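Local coordinates for WZI (Escherichia coli, PDB 2YNK), which is an outer-membrane beta-barrel lectin that underpins group 1 capsule assembly, presumably by binding the capsular polysaccharide at the cell surface, at residues G319-N324 with V374-E379; L14-D19 with S49-V54; G284-F289 with G314-G319. All blocks are in the same frame, centred on the assembly; numbering follows the deposited sequence.

Interactions 1 and 3 belong to one barrel wall, in which strands 287-295, 306-317, 322-331 and 368-377 lie in that order; interaction 2 is the helix pair packed against its inner side. The three centres are 10 to 11 Å apart. W16 of interaction 2 reaches both others: its NE1 donates to H316 O at 3.0 Å, and its side chain touches A322 and N324. A second link runs from D19 OD2 to S288 OG at 2.8 Å, while N324 OD1 and H315 ND1 join interactions 1 and 3. On the outer side W318 of interaction 3 and D321 and L376 of interaction 1, with W384, line a dodecane pocket.

Interaction 1 of 3, residues G319-N324 with V374-E379; sequences GKDAVN and VELITE
D321 faces T378 and E379 just beyond the paired ends of barrel strands 322-331 and 368-377, which run antiparallel at 162° in these segments. Its CB sits near I377 O and 4.0 Å from L376 CD1. With CG anti to the carbonyl carbon (chi1 -64°), the carboxylate carbon comes beside T378 CA, and OD1 goes on to accept the backbone N of E379 at 3.2 Å. That N-H arrives on the anti side of OD1 and well out of the carboxylate plane. A side chain thus continues the cross-strand bonding where the backbone pairing stops.

Behind it, A322 and I377 form a hydrogen-bonded pair, with A322 N to I377 O at 3.0 Å and I377 N to A322 O at 2.8 Å. N324 and E375 form the next such pair. Between them V323 and L376 make the non-hydrogen-bonded pair, and V323 CG2 meets L376 CD1 at 3.5 Å on the outer side, where L376 and D321 also touch a bound dodecane.

The inner side is polar as well as apolar. N324 and E375 point the same way, side by side, with amide and carboxylate planes 31° apart; I377 CD1 lies 3.6 Å from N324 ND2. The amide's OD1 is taken by H315 on the preceding strand, and W16 of helix 8-19 covers A322 and N324. Next to D321, beyond the paired strands, the extended chains of K320 and E379 cross obliquely, K320 CD lying against the carboxylate and NZ making a weak 3.4 Å salt bridge to OE2.

Taken together, the chemistry implies a wall segment with two characters: V323 and L376 suit a hydrocarbon surface, while the N324 and E375 side faces helices 8-19 and 49-65, packed inside this end of the barrel.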
ATOM      1  N   GLY A 319      -9.989 -19.854 -18.842  1.00 80.64           N
ATOM      2  CA  GLY A 319     -11.252 -19.879 -19.565  1.00 80.81           C
ATOM      3  C   GLY A 319     -11.788 -18.470 -19.475  1.00 79.57           C
ATOM      4  O   GLY A 319     -11.317 -17.572 -20.170  1.00 78.11           O
ATOM      5  N   LYS A 320     -12.756 -18.275 -18.588  1.00 80.35           N
ATOM      6  CA  LYS A 320     -13.195 -16.941 -18.202  1.00 79.90           C
ATOM      7  C   LYS A 320     -12.506 -16.486 -16.908  1.00 77.46           C
ATOM      8  O   LYS A 320     -12.677 -15.343 -16.479  1.00 78.42           O
ATOM      9  CB  LYS A 320     -14.710 -16.922 -18.028  1.00 83.40           C
ATOM     10  CG  LYS A 320     -15.480 -17.114 -19.325  1.00 85.79           C
ATOM     11  CD  LYS A 320     -16.977 -16.956 -19.090  1.00 89.73           C
ATOM     12  CE  LYS A 320     -17.711 -16.431 -20.316  1.00 92.85           C
ATOM     13  NZ  LYS A 320     -19.131 -16.110 -19.993  1.00 95.60           N
ATOM     14  N   ASP A 321     -11.720 -17.376 -16.295  1.00 74.92           N
ATOM     15  CA  ASP A 321     -11.010 -17.062 -15.053  1.00 71.30           C
ATOM     16  C   ASP A 321      -9.817 -16.157 -15.338  1.00 67.81           C
ATOM     17  O   ASP A 321      -9.463 -15.927 -16.501  1.00 68.17           O
ATOM     18  CB  ASP A 321     -10.515 -18.338 -14.358  1.00 72.31           C
ATOM     19  CG  ASP A 321     -11.646 -19.249 -13.901  1.00 75.53           C
ATOM     20  OD1 ASP A 321     -12.817 -18.798 -13.848  1.00 76.55           O
ATOM     21  OD2 ASP A 321     -11.351 -20.427 -13.581  1.00 76.57           O
ATOM     22  N   ALA A 322      -9.206 -15.653 -14.267  1.00 62.12           N
ATOM     23  CA  ALA A 322      -8.048 -14.770 -14.362  1.00 59.35           C
ATOM     24  C   ALA A 322      -6.940 -15.228 -13.410  1.00 58.48           C
ATOM     25  O   ALA A 322      -7.216 -15.701 -12.302  1.00 57.50           O
ATOM     26  CB  ALA A 322      -8.459 -13.345 -14.045  1.00 57.20           C
ATOM     27  N   VAL A 323      -5.688 -15.090 -13.851  1.00 56.50           N
ATOM     28  CA  VAL A 323      -4.545 -15.508 -13.061  1.00 54.74           C
ATOM     29  C   VAL A 323      -3.579 -14.352 -12.887  1.00 54.52           C
ATOM     30  O   VAL A 323      -3.166 -13.740 -13.867  1.00 51.46           O
ATOM     31  CB  VAL A 323      -3.828 -16.712 -13.690  1.00 54.90           C
ATOM     32  CG1 VAL A 323      -2.542 -17.029 -12.938  1.00 55.45           C
ATOM     33  CG2 VAL A 323      -4.744 -17.920 -13.673  1.00 54.80           C
ATOM     34  N   ASN A 324      -3.241 -14.067 -11.620  1.00 55.62           N
ATOM     35  CA  ASN A 324      -2.308 -12.997 -11.228  1.00 53.58           C
ATOM     36  C   ASN A 324      -1.087 -13.603 -10.575  1.00 53.63           C
ATOM     37  O   ASN A 324      -1.224 -14.465  -9.713  1.00 56.84           O
ATOM     38  CB  ASN A 324      -2.943 -12.090 -10.184  1.00 52.94           C
ATOM     39  CG  ASN A 324      -3.872 -11.067 -10.769  1.00 54.20           C
ATOM     40  OD1 ASN A 324      -3.434 -10.102 -11.380  1.00 55.13           O
ATOM     41  ND2 ASN A 324      -5.167 -11.242 -10.534  1.00 57.22           N
ATOM     42  N   VAL A 374       0.950 -16.451  -6.575  1.00 50.43           N
ATOM     43  CA  VAL A 374       0.036 -16.732  -7.665  1.00 50.48           C
ATOM     44  C   VAL A 374      -1.381 -16.659  -7.120  1.00 49.87           C
ATOM     45  O   VAL A 374      -1.605 -17.030  -5.964  1.00 48.57           O
ATOM     46  CB  VAL A 374       0.248 -18.154  -8.208  1.00 51.24           C
ATOM     47  CG1 VAL A 374      -0.644 -18.391  -9.419  1.00 49.62           C
ATOM     48  CG2 VAL A 374       1.711 -18.385  -8.541  1.00 51.69           C
ATOM     49  N   GLU A 375      -2.330 -16.188  -7.930  1.00 48.88           N
ATOM     50  CA  GLU A 375      -3.749 -16.373  -7.606  1.00 49.41           C
ATOM     51  C   GLU A 375      -4.705 -16.513  -8.813  1.00 49.47           C
ATOM     52  O   GLU A 375      -4.585 -15.831  -9.842  1.00 46.85           O
ATOM     53  CB  GLU A 375      -4.264 -15.288  -6.660  1.00 50.40           C
ATOM     54  CG  GLU A 375      -4.093 -13.877  -7.177  1.00 54.07           C
ATOM     55  CD  GLU A 375      -5.208 -12.924  -6.763  1.00 56.71           C
ATOM     56  OE1 GLU A 375      -6.095 -13.328  -5.973  1.00 56.33           O
ATOM     57  OE2 GLU A 375      -5.193 -11.759  -7.245  1.00 60.15           O
ATOM     58  N   LEU A 376      -5.647 -17.433  -8.640  1.00 47.69           N
ATOM     59  CA  LEU A 376      -6.692 -17.695  -9.584  1.00 48.51           C
ATOM     60  C   LEU A 376      -7.930 -16.978  -9.090  1.00 49.00           C
ATOM     61  O   LEU A 376      -8.247 -17.034  -7.900  1.00 47.09           O
ATOM     62  CB  LEU A 376      -6.979 -19.196  -9.669  1.00 48.29           C
ATOM     63  CG  LEU A 376      -8.045 -19.591 -10.700  1.00 48.63           C
ATOM     64  CD1 LEU A 376      -7.458 -19.552 -12.099  1.00 48.86           C
ATOM     65  CD2 LEU A 376      -8.613 -20.962 -10.389  1.00 48.79           C
ATOM     66  N   ILE A 377      -8.631 -16.315 -10.011  1.00 49.47           N
ATOM     67  CA  ILE A 377      -9.879 -15.656  -9.691  1.00 49.20           C
ATOM     68  C   ILE A 377     -10.958 -16.173 -10.641  1.00 52.49           C
ATOM     69  O   ILE A 377     -10.893 -15.972 -11.854  1.00 54.96           O
ATOM     70  CB  ILE A 377      -9.747 -14.123  -9.747  1.00 47.80           C
ATOM     71  CG1 ILE A 377      -8.523 -13.672  -8.929  1.00 48.13           C
ATOM     72  CG2 ILE A 377     -11.004 -13.478  -9.196  1.00 46.49           C
ATOM     73  CD1 ILE A 377      -8.269 -12.174  -8.907  1.00 47.27           C
ATOM     74  N   THR A 378     -11.941 -16.855 -10.068  1.00 54.94           N
ATOM     75  CA  THR A 378     -13.074 -17.381 -10.808  1.00 57.68           C
ATOM     76  C   THR A 378     -13.963 -16.281 -11.389  1.00 59.24           C
ATOM     77  O   THR A 378     -13.964 -15.142 -10.906  1.00 57.51           O
ATOM     78  CB  THR A 378     -13.959 -18.254  -9.896  1.00 58.95           C
ATOM     79  OG1 THR A 378     -13.131 -19.161  -9.163  1.00 58.22           O
ATOM     80  CG2 THR A 378     -14.990 -19.050 -10.718  1.00 61.09           C
ATOM     81  N   GLU A 379     -14.706 -16.648 -12.435  1.00 60.54           N
ATOM     82  CA  GLU A 379     -15.851 -15.875 -12.936  1.00 61.74           C
ATOM     83  C   GLU A 379     -16.797 -15.564 -11.777  1.00 59.18           C
ATOM     84  O   GLU A 379     -17.258 -14.445 -11.603  1.00 57.14           O
ATOM     85  CB  GLU A 379     -16.560 -16.718 -14.006  1.00 65.01           C
ATOM     86  CG  GLU A 379     -17.844 -16.145 -14.570  1.00 68.77           C
ATOM     87  CD  GLU A 379     -18.296 -16.890 -15.810  1.00 73.02           C
ATOM     88  OE1 GLU A 379     -17.875 -18.062 -15.992  1.00 73.63           O
ATOM     89  OE2 GLU A 379     -19.066 -16.302 -16.608  1.00 75.61           O
TER

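Interaction 2 of 3, residues L14-D19 with S49-V54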
ATOM      1  N   LEU A  14      -7.564  -4.231 -11.086  1.00 53.17           N
ATOM      2  CA  LEU A  14      -7.119  -3.098 -11.898  1.00 52.82           C
ATOM      3  C   LEU A  14      -5.783  -3.401 -12.564  1.00 53.77           C
ATOM      4  O   LEU A  14      -5.590  -3.091 -13.739  1.00 56.79           O
ATOM      5  CB  LEU A  14      -6.980  -1.825 -11.051  1.00 52.06           C
ATOM      6  CG  LEU A  14      -8.256  -1.139 -10.555  1.00 51.56           C
ATOM      7  CD1 LEU A  14      -7.894   0.151  -9.836  1.00 49.87           C
ATOM      8  CD2 LEU A  14      -9.208  -0.863 -11.708  1.00 52.07           C
ATOM      9  N   ALA A  15      -4.862  -4.001 -11.811  1.00 52.93           N
ATOM     10  CA  ALA A  15      -3.520  -4.297 -12.321  1.00 52.80           C
ATOM     11  C   ALA A  15      -3.572  -5.315 -13.458  1.00 53.09           C
ATOM     12  O   ALA A  15      -2.773  -5.263 -14.394  1.00 53.81           O
ATOM     13  CB  ALA A  15      -2.622  -4.802 -11.197  1.00 49.32           C
ATOM     14  N   TRP A  16      -4.511  -6.245 -13.355  1.00 54.23           N
ATOM     15  CA  TRP A  16      -4.735  -7.244 -14.388  1.00 56.99           C
ATOM     16  C   TRP A  16      -5.155  -6.543 -15.657  1.00 59.46           C
ATOM     17  O   TRP A  16      -4.557  -6.730 -16.713  1.00 60.45           O
ATOM     18  CB  TRP A  16      -5.802  -8.229 -13.904  1.00 56.63           C
ATOM     19  CG  TRP A  16      -6.004  -9.474 -14.738  1.00 58.07           C
ATOM     20  CD1 TRP A  16      -5.417 -10.720 -14.559  1.00 58.09           C
ATOM     21  CD2 TRP A  16      -6.913  -9.647 -15.880  1.00 57.88           C
ATOM     22  NE1 TRP A  16      -5.869 -11.613 -15.500  1.00 58.42           N
ATOM     23  CE2 TRP A  16      -6.774 -11.036 -16.312  1.00 58.45           C
ATOM     24  CE3 TRP A  16      -7.792  -8.819 -16.559  1.00 59.57           C
ATOM     25  CZ2 TRP A  16      -7.487 -11.547 -17.389  1.00 60.04           C
ATOM     26  CZ3 TRP A  16      -8.513  -9.346 -17.639  1.00 59.78           C
ATOM     27  CH2 TRP A  16      -8.359 -10.676 -18.044  1.00 59.64           C
ATOM     28  N   LEU A  17      -6.169  -5.692 -15.546  1.00 59.33           N
ATOM     29  CA  LEU A  17      -6.700  -4.966 -16.691  1.00 61.15           C
ATOM     30  C   LEU A  17      -5.656  -4.033 -17.318  1.00 62.91           C
ATOM     31  O   LEU A  17      -5.585  -3.903 -18.546  1.00 62.48           O
ATOM     32  CB  LEU A  17      -7.947  -4.175 -16.271  1.00 59.71           C
ATOM     33  CG  LEU A  17      -9.168  -5.039 -15.938  1.00 58.44           C
ATOM     34  CD1 LEU A  17     -10.099  -4.316 -14.982  1.00 56.37           C
ATOM     35  CD2 LEU A  17      -9.903  -5.441 -17.212  1.00 60.06           C
ATOM     36  N   SER A  18      -4.844  -3.402 -16.474  1.00 62.33           N
ATOM     37  CA  SER A  18      -3.877  -2.402 -16.933  1.00 62.23           C
ATOM     38  C   SER A  18      -2.723  -3.040 -17.691  1.00 61.43           C
ATOM     39  O   SER A  18      -2.320  -2.550 -18.739  1.00 63.98           O
ATOM     40  CB  SER A  18      -3.347  -1.579 -15.750  1.00 63.54           C
ATOM     41  OG  SER A  18      -2.138  -0.906 -16.070  1.00 66.17           O
ATOM     42  N   ASP A  19      -2.202  -4.138 -17.161  1.00 60.65           N
ATOM     43  CA  ASP A  19      -1.034  -4.785 -17.750  1.00 62.66           C
ATOM     44  C   ASP A  19      -1.376  -5.548 -19.023  1.00 61.36           C
ATOM     45  O   ASP A  19      -0.501  -5.842 -19.820  1.00 61.31           O
ATOM     46  CB  ASP A  19      -0.379  -5.724 -16.734  1.00 64.98           C
ATOM     47  CG  ASP A  19       0.366  -4.976 -15.640  1.00 67.05           C
ATOM     48  OD1 ASP A  19       0.105  -3.770 -15.432  1.00 70.92           O
ATOM     49  OD2 ASP A  19       1.224  -5.602 -14.986  1.00 69.75           O
ATOM     50  N   SER A  49     -13.626 -12.660 -22.997  1.00 68.17           N
ATOM     51  CA  SER A  49     -14.731 -12.739 -22.043  1.00 68.36           C
ATOM     52  C   SER A  49     -14.181 -12.638 -20.624  1.00 66.98           C
ATOM     53  O   SER A  49     -14.786 -12.014 -19.747  1.00 66.55           O
ATOM     54  CB  SER A  49     -15.498 -14.047 -22.216  1.00 70.40           C
ATOM     55  OG  SER A  49     -15.317 -14.562 -23.523  1.00 72.56           O
ATOM     56  N   SER A  50     -13.020 -13.247 -20.406  1.00 65.68           N
ATOM     57  CA  SER A  50     -12.307 -13.082 -19.148  1.00 62.83           C
ATOM     58  C   SER A  50     -12.170 -11.602 -18.825  1.00 62.30           C
ATOM     59  O   SER A  50     -12.332 -11.202 -17.676  1.00 64.10           O
ATOM     60  CB  SER A  50     -10.929 -13.747 -19.201  1.00 61.69           C
ATOM     61  OG  SER A  50     -10.144 -13.228 -20.260  1.00 61.55           O
ATOM     62  N   GLU A  51     -11.902 -10.790 -19.842  1.00 61.97           N
ATOM     63  CA  GLU A  51     -11.709  -9.355 -19.639  1.00 62.43           C
ATOM     64  C   GLU A  51     -12.992  -8.602 -19.273  1.00 63.01           C
ATOM     65  O   GLU A  51     -12.937  -7.584 -18.582  1.00 63.24           O
ATOM     66  CB  GLU A  51     -11.032  -8.728 -20.862  1.00 63.58           C
ATOM     67  CG  GLU A  51      -9.617  -9.245 -21.076  1.00 63.93           C
ATOM     68  CD  GLU A  51      -8.988  -8.785 -22.373  1.00 66.99           C
ATOM     69  OE1 GLU A  51      -9.718  -8.515 -23.361  1.00 68.54           O
ATOM     70  OE2 GLU A  51      -7.742  -8.718 -22.405  1.00 68.36           O
ATOM     71  N   GLN A  52     -14.140  -9.100 -19.716  1.00 64.55           N
ATOM     72  CA  GLN A  52     -15.413  -8.457 -19.390  1.00 64.67           C
ATOM     73  C   GLN A  52     -15.789  -8.803 -17.957  1.00 61.83           C
ATOM     74  O   GLN A  52     -16.314  -7.967 -17.230  1.00 60.94           O
ATOM     75  CB  GLN A  52     -16.513  -8.877 -20.370  1.00 67.12           C
ATOM     76  CG  GLN A  52     -16.058  -8.869 -21.827  1.00 70.20           C
ATOM     77  CD  GLN A  52     -17.126  -8.407 -22.807  1.00 72.34           C
ATOM     78  OE1 GLN A  52     -17.470  -9.122 -23.755  1.00 74.55           O
ATOM     79  NE2 GLN A  52     -17.642  -7.199 -22.592  1.00 72.24           N
ATOM     80  N   VAL A  53     -15.492 -10.036 -17.557  1.00 60.54           N
ATOM     81  CA  VAL A  53     -15.687 -10.481 -16.175  1.00 60.41           C
ATOM     82  C   VAL A  53     -14.923  -9.596 -15.180  1.00 58.60           C
ATOM     83  O   VAL A  53     -15.496  -9.097 -14.213  1.00 57.72           O
ATOM     84  CB  VAL A  53     -15.231 -11.948 -15.992  1.00 60.50           C
ATOM     85  CG1 VAL A  53     -15.178 -12.326 -14.516  1.00 58.66           C
ATOM     86  CG2 VAL A  53     -16.144 -12.893 -16.756  1.00 59.74           C
ATOM     87  N   VAL A  54     -13.635  -9.391 -15.422  1.00 57.39           N
ATOM     88  CA  VAL A  54     -12.853  -8.528 -14.549  1.00 57.13           C
ATOM     89  C   VAL A  54     -13.424  -7.110 -14.561  1.00 58.39           C
ATOM     90  O   VAL A  54     -13.702  -6.562 -13.506  1.00 61.67           O
ATOM     91  CB  VAL A  54     -11.349  -8.522 -14.906  1.00 56.62           C
ATOM     92  CG1 VAL A  54     -10.605  -7.530 -14.026  1.00 55.25           C
ATOM     93  CG2 VAL A  54     -10.750  -9.916 -14.750  1.00 54.53           C
TER
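W16 and L17 of helix 8-19 meet S50, E51 and V54 of helix 49-65 in a two-helix packing, part of the helical cluster at one end of the barrel. Over these segments the helix axes approach to 10.5 Å at a crossing angle of -140°. The position fits the helical bundle at the periplasmic end of this barrel family.

W16 comes first and touches three partners, S50, E51 and V54. Its CG stands anti to the backbone N (chi1 -170°), which starts the indole off toward the second helix. V54 CG2 sits over one face of the ring, 3.8 Å from the centroid of the six-membered ring and displaced toward the rim, a CH-pi contact. S50 OG lies at the edge in the ring plane, next to CH2. E51 makes its contact with W16 through CB and CG, CG lying 3.6 Å from both W16 CH2 and CZ3, its carboxylate plane nearly perpendicular to the indole. That carboxylate turns to the backbone N of S47 and Y48 and to a salt bridge with R20. The indole NE1 looks to the barrel wall instead, bonding to H316 O.

L17 follows, on the other side of V54. The two side chains slide past each other in opposite directions, and L17 CD1 reaches V54 CG1 at 3.4 Å, leaving CD2 4.0 Å from E51 O.

Interaction 3 of 3, residues G284-F289 with G314-G319. With D12 (dodecane), chain F.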
ATOM      1  N   GLY A 284       3.084  -7.849 -26.714  1.00 68.49           N
ATOM      2  CA  GLY A 284       1.784  -8.479 -26.486  1.00 69.03           C
ATOM      3  C   GLY A 284       1.771  -9.462 -25.324  1.00 68.86           C
ATOM      4  O   GLY A 284       0.840 -10.258 -25.198  1.00 68.48           O
ATOM      5  N   TRP A 285       2.798  -9.410 -24.477  1.00 69.66           N
ATOM      6  CA  TRP A 285       2.828 -10.200 -23.253  1.00 69.48           C
ATOM      7  C   TRP A 285       2.209  -9.401 -22.143  1.00 66.40           C
ATOM      8  O   TRP A 285       2.555  -8.233 -21.958  1.00 66.33           O
ATOM      9  CB  TRP A 285       4.256 -10.577 -22.876  1.00 72.21           C
ATOM     10  CG  TRP A 285       4.918 -11.539 -23.832  1.00 76.63           C
ATOM     11  CD1 TRP A 285       4.322 -12.289 -24.847  1.00 79.23           C
ATOM     12  CD2 TRP A 285       6.335 -11.918 -23.864  1.00 80.08           C
ATOM     13  NE1 TRP A 285       5.250 -13.062 -25.496  1.00 81.33           N
ATOM     14  CE2 TRP A 285       6.476 -12.890 -24.958  1.00 82.23           C
ATOM     15  CE3 TRP A 285       7.460 -11.560 -23.135  1.00 80.12           C
ATOM     16  CZ2 TRP A 285       7.696 -13.462 -25.280  1.00 84.17           C
ATOM     17  CZ3 TRP A 285       8.687 -12.140 -23.475  1.00 83.28           C
ATOM     18  CH2 TRP A 285       8.800 -13.068 -24.521  1.00 84.86           C
ATOM     19  N   PRO A 286       1.286 -10.011 -21.380  1.00 64.21           N
ATOM     20  CA  PRO A 286       0.659  -9.318 -20.271  1.00 63.32           C
ATOM     21  C   PRO A 286       1.536  -9.470 -19.030  1.00 62.37           C
ATOM     22  O   PRO A 286       1.142 -10.078 -18.028  1.00 59.99           O
ATOM     23  CB  PRO A 286      -0.662 -10.054 -20.135  1.00 64.23           C
ATOM     24  CG  PRO A 286      -0.318 -11.464 -20.482  1.00 64.95           C
ATOM     25  CD  PRO A 286       0.830 -11.410 -21.453  1.00 65.39           C
ATOM     26  N   VAL A 287       2.735  -8.910 -19.143  1.00 61.15           N
ATOM     27  CA  VAL A 287       3.791  -9.059 -18.173  1.00 60.50           C
ATOM     28  C   VAL A 287       4.389  -7.678 -17.979  1.00 60.58           C
ATOM     29  O   VAL A 287       4.454  -6.893 -18.926  1.00 61.27           O
ATOM     30  CB  VAL A 287       4.880 -10.020 -18.692  1.00 61.77           C
ATOM     31  CG1 VAL A 287       6.082 -10.044 -17.755  1.00 62.50           C
ATOM     32  CG2 VAL A 287       4.313 -11.418 -18.873  1.00 61.25           C
ATOM     33  N   SER A 288       4.797  -7.368 -16.754  1.00 58.38           N
ATOM     34  CA  SER A 288       5.489  -6.121 -16.484  1.00 57.82           C
ATOM     35  C   SER A 288       6.620  -6.377 -15.529  1.00 57.44           C
ATOM     36  O   SER A 288       6.642  -7.391 -14.841  1.00 58.43           O
ATOM     37  CB  SER A 288       4.549  -5.094 -15.865  1.00 57.57           C
ATOM     38  OG  SER A 288       3.362  -4.958 -16.616  1.00 60.08           O
ATOM     39  N   PHE A 289       7.566  -5.456 -15.490  1.00 58.41           N
ATOM     40  CA  PHE A 289       8.549  -5.472 -14.433  1.00 61.73           C
ATOM     41  C   PHE A 289       8.684  -4.076 -13.843  1.00 60.89           C
ATOM     42  O   PHE A 289       8.463  -3.071 -14.530  1.00 61.54           O
ATOM     43  CB  PHE A 289       9.885  -6.073 -14.892  1.00 66.61           C
ATOM     44  CG  PHE A 289      10.608  -5.282 -15.947  1.00 70.09           C
ATOM     45  CD1 PHE A 289      10.323  -5.466 -17.297  1.00 74.20           C
ATOM     46  CD2 PHE A 289      11.621  -4.396 -15.597  1.00 73.11           C
ATOM     47  CE1 PHE A 289      11.012  -4.755 -18.277  1.00 77.86           C
ATOM     48  CE2 PHE A 289      12.319  -3.684 -16.570  1.00 77.46           C
ATOM     49  CZ  PHE A 289      12.014  -3.861 -17.913  1.00 78.65           C
ATOM     50  N   GLY A 314       2.873 -10.883 -13.910  1.00 59.26           N
ATOM     51  CA  GLY A 314       2.117 -11.334 -15.067  1.00 59.19           C
ATOM     52  C   GLY A 314       0.642 -11.473 -14.746  1.00 59.08           C
ATOM     53  O   GLY A 314       0.259 -11.628 -13.584  1.00 57.12           O
ATOM     54  N   HIS A 315      -0.183 -11.419 -15.789  1.00 59.27           N
ATOM     55  CA  HIS A 315      -1.634 -11.406 -15.647  1.00 58.41           C
ATOM     56  C   HIS A 315      -2.246 -12.108 -16.831  1.00 60.22           C
ATOM     57  O   HIS A 315      -2.061 -11.691 -17.964  1.00 62.33           O
ATOM     58  CB  HIS A 315      -2.124  -9.967 -15.574  1.00 58.53           C
ATOM     59  CG  HIS A 315      -1.486  -9.160 -14.469  1.00 57.81           C
ATOM     60  ND1 HIS A 315      -1.959  -9.150 -13.215  1.00 56.21           N
ATOM     61  CD2 HIS A 315      -0.378  -8.320 -14.473  1.00 57.63           C
ATOM     62  CE1 HIS A 315      -1.200  -8.345 -12.454  1.00 54.75           C
ATOM     63  NE2 HIS A 315      -0.233  -7.839 -13.223  1.00 55.30           N
ATOM     64  N   HIS A 316      -2.979 -13.186 -16.586  1.00 58.65           N
ATOM     65  CA  HIS A 316      -3.394 -14.085 -17.641  1.00 57.95           C
ATOM     66  C   HIS A 316      -4.844 -14.435 -17.500  1.00 59.74           C
ATOM     67  O   HIS A 316      -5.384 -14.419 -16.400  1.00 57.01           O
ATOM     68  CB  HIS A 316      -2.556 -15.357 -17.594  1.00 57.10           C
ATOM     69  CG  HIS A 316      -1.064 -15.115 -17.589  1.00 57.76           C
ATOM     70  ND1 HIS A 316      -0.386 -14.737 -18.685  1.00 59.93           N
ATOM     71  CD2 HIS A 316      -0.122 -15.226 -16.568  1.00 56.92           C
ATOM     72  CE1 HIS A 316       0.921 -14.606 -18.386  1.00 58.79           C
ATOM     73  NE2 HIS A 316       1.080 -14.907 -17.091  1.00 57.05           N
ATOM     74  N   GLY A 317      -5.491 -14.738 -18.627  1.00 63.87           N
ATOM     75  CA  GLY A 317      -6.850 -15.286 -18.631  1.00 66.22           C
ATOM     76  C   GLY A 317      -6.772 -16.780 -18.871  1.00 68.94           C
ATOM     77  O   GLY A 317      -5.861 -17.241 -19.556  1.00 69.80           O
ATOM     78  N   TRP A 318      -7.693 -17.547 -18.290  1.00 71.50           N
ATOM     79  CA  TRP A 318      -7.725 -18.987 -18.513  1.00 76.12           C
ATOM     80  C   TRP A 318      -8.917 -19.291 -19.390  1.00 81.53           C
ATOM     81  O   TRP A 318      -8.873 -19.018 -20.595  1.00 87.62           O
ATOM     82  CB  TRP A 318      -7.725 -19.732 -17.188  1.00 77.99           C
ATOM     83  CG  TRP A 318      -7.230 -21.154 -17.298  1.00 82.24           C
ATOM     84  CD1 TRP A 318      -7.519 -22.084 -18.293  1.00 84.86           C
ATOM     85  CD2 TRP A 318      -6.344 -21.864 -16.361  1.00 84.01           C
ATOM     86  NE1 TRP A 318      -6.890 -23.276 -18.046  1.00 87.19           N
ATOM     87  CE2 TRP A 318      -6.171 -23.213 -16.904  1.00 86.02           C
ATOM     88  CE3 TRP A 318      -5.702 -21.529 -15.173  1.00 83.31           C
ATOM     89  CZ2 TRP A 318      -5.388 -24.165 -16.272  1.00 86.77           C
ATOM     90  CZ3 TRP A 318      -4.913 -22.497 -14.543  1.00 84.51           C
ATOM     91  CH2 TRP A 318      -4.764 -23.783 -15.081  1.00 87.28           C
ATOM     92  N   GLY A 319      -9.989 -19.854 -18.842  1.00 80.64           N
ATOM     93  CA  GLY A 319     -11.252 -19.879 -19.565  1.00 80.81           C
ATOM     94  C   GLY A 319     -11.788 -18.470 -19.475  1.00 79.57           C
ATOM     95  O   GLY A 319     -11.317 -17.572 -20.170  1.00 78.11           O
TER
HETATM   96  C1  D12 F1005     -10.119 -23.105 -15.404  1.00 73.55           C
HETATM   97  C2  D12 F1005      -8.952 -23.558 -14.544  1.00 75.65           C
HETATM   98  C3  D12 F1005      -9.403 -23.997 -13.146  1.00 73.55           C
HETATM   99  C4  D12 F1005      -8.301 -24.744 -12.384  1.00 73.27           C
HETATM  100  C5  D12 F1005      -7.986 -24.124 -11.017  1.00 72.36           C
HETATM  101  C6  D12 F1005      -7.256 -25.088 -10.069  1.00 72.52           C
HETATM  102  C7  D12 F1005      -6.012 -24.490  -9.395  1.00 71.11           C
HETATM  103  C8  D12 F1005      -6.313 -23.737  -8.095  1.00 69.78           C
HETATM  104  C9  D12 F1005      -5.541 -24.307  -6.901  1.00 68.24           C
HETATM  105  C10 D12 F1005      -5.781 -23.480  -5.636  1.00 67.03           C
HETATM  106  C11 D12 F1005      -4.936 -23.956  -4.451  1.00 64.57           C
HETATM  107  C12 D12 F1005      -4.980 -22.971  -3.301  1.00 61.17           C
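An inverse gamma turn centred on P286 leads into strand 287-295, and the proline carbonyl supplies the one hydrogen bond that joins these two segments. The turn is closed by a weak V287 N to W285 O bond. P286 O then accepts H315 N of strand 306-317 at 2.9 Å, with a bent N-H...O angle of 141°. The same oxygen receives a CA-H...O contact from G314 CA at 3.4 Å. Beside it V287 and G314 form an antiparallel non-hydrogen-bonded pair, their CA atoms 4.2 Å apart, at the end of two adjoining barrel strands.

P286 CB and CG lie in front of H315 O, and CG also comes to 3.7 Å from H316 ND1, the two side chains crossing at about a right angle. H316 uses NE2 for the indole N-H of W325, its ring lying almost parallel to that tryptophan. H315 takes another direction: ND1 bonds to N324 OD1 and NE2 to E313 OE1, and the H315 side chain also touches A15 and D19 of helix 8-19. Farther on, W318 lays one indole face on dodecane, C2 lying over the ring centre and 3.6 Å from CD2.

For the histidines the partners suggest different proton states. H316 NE2, facing an indole donor, is likely unprotonated, whereas H315, with oxygen atoms at both nitrogens, may well carry a proton on each.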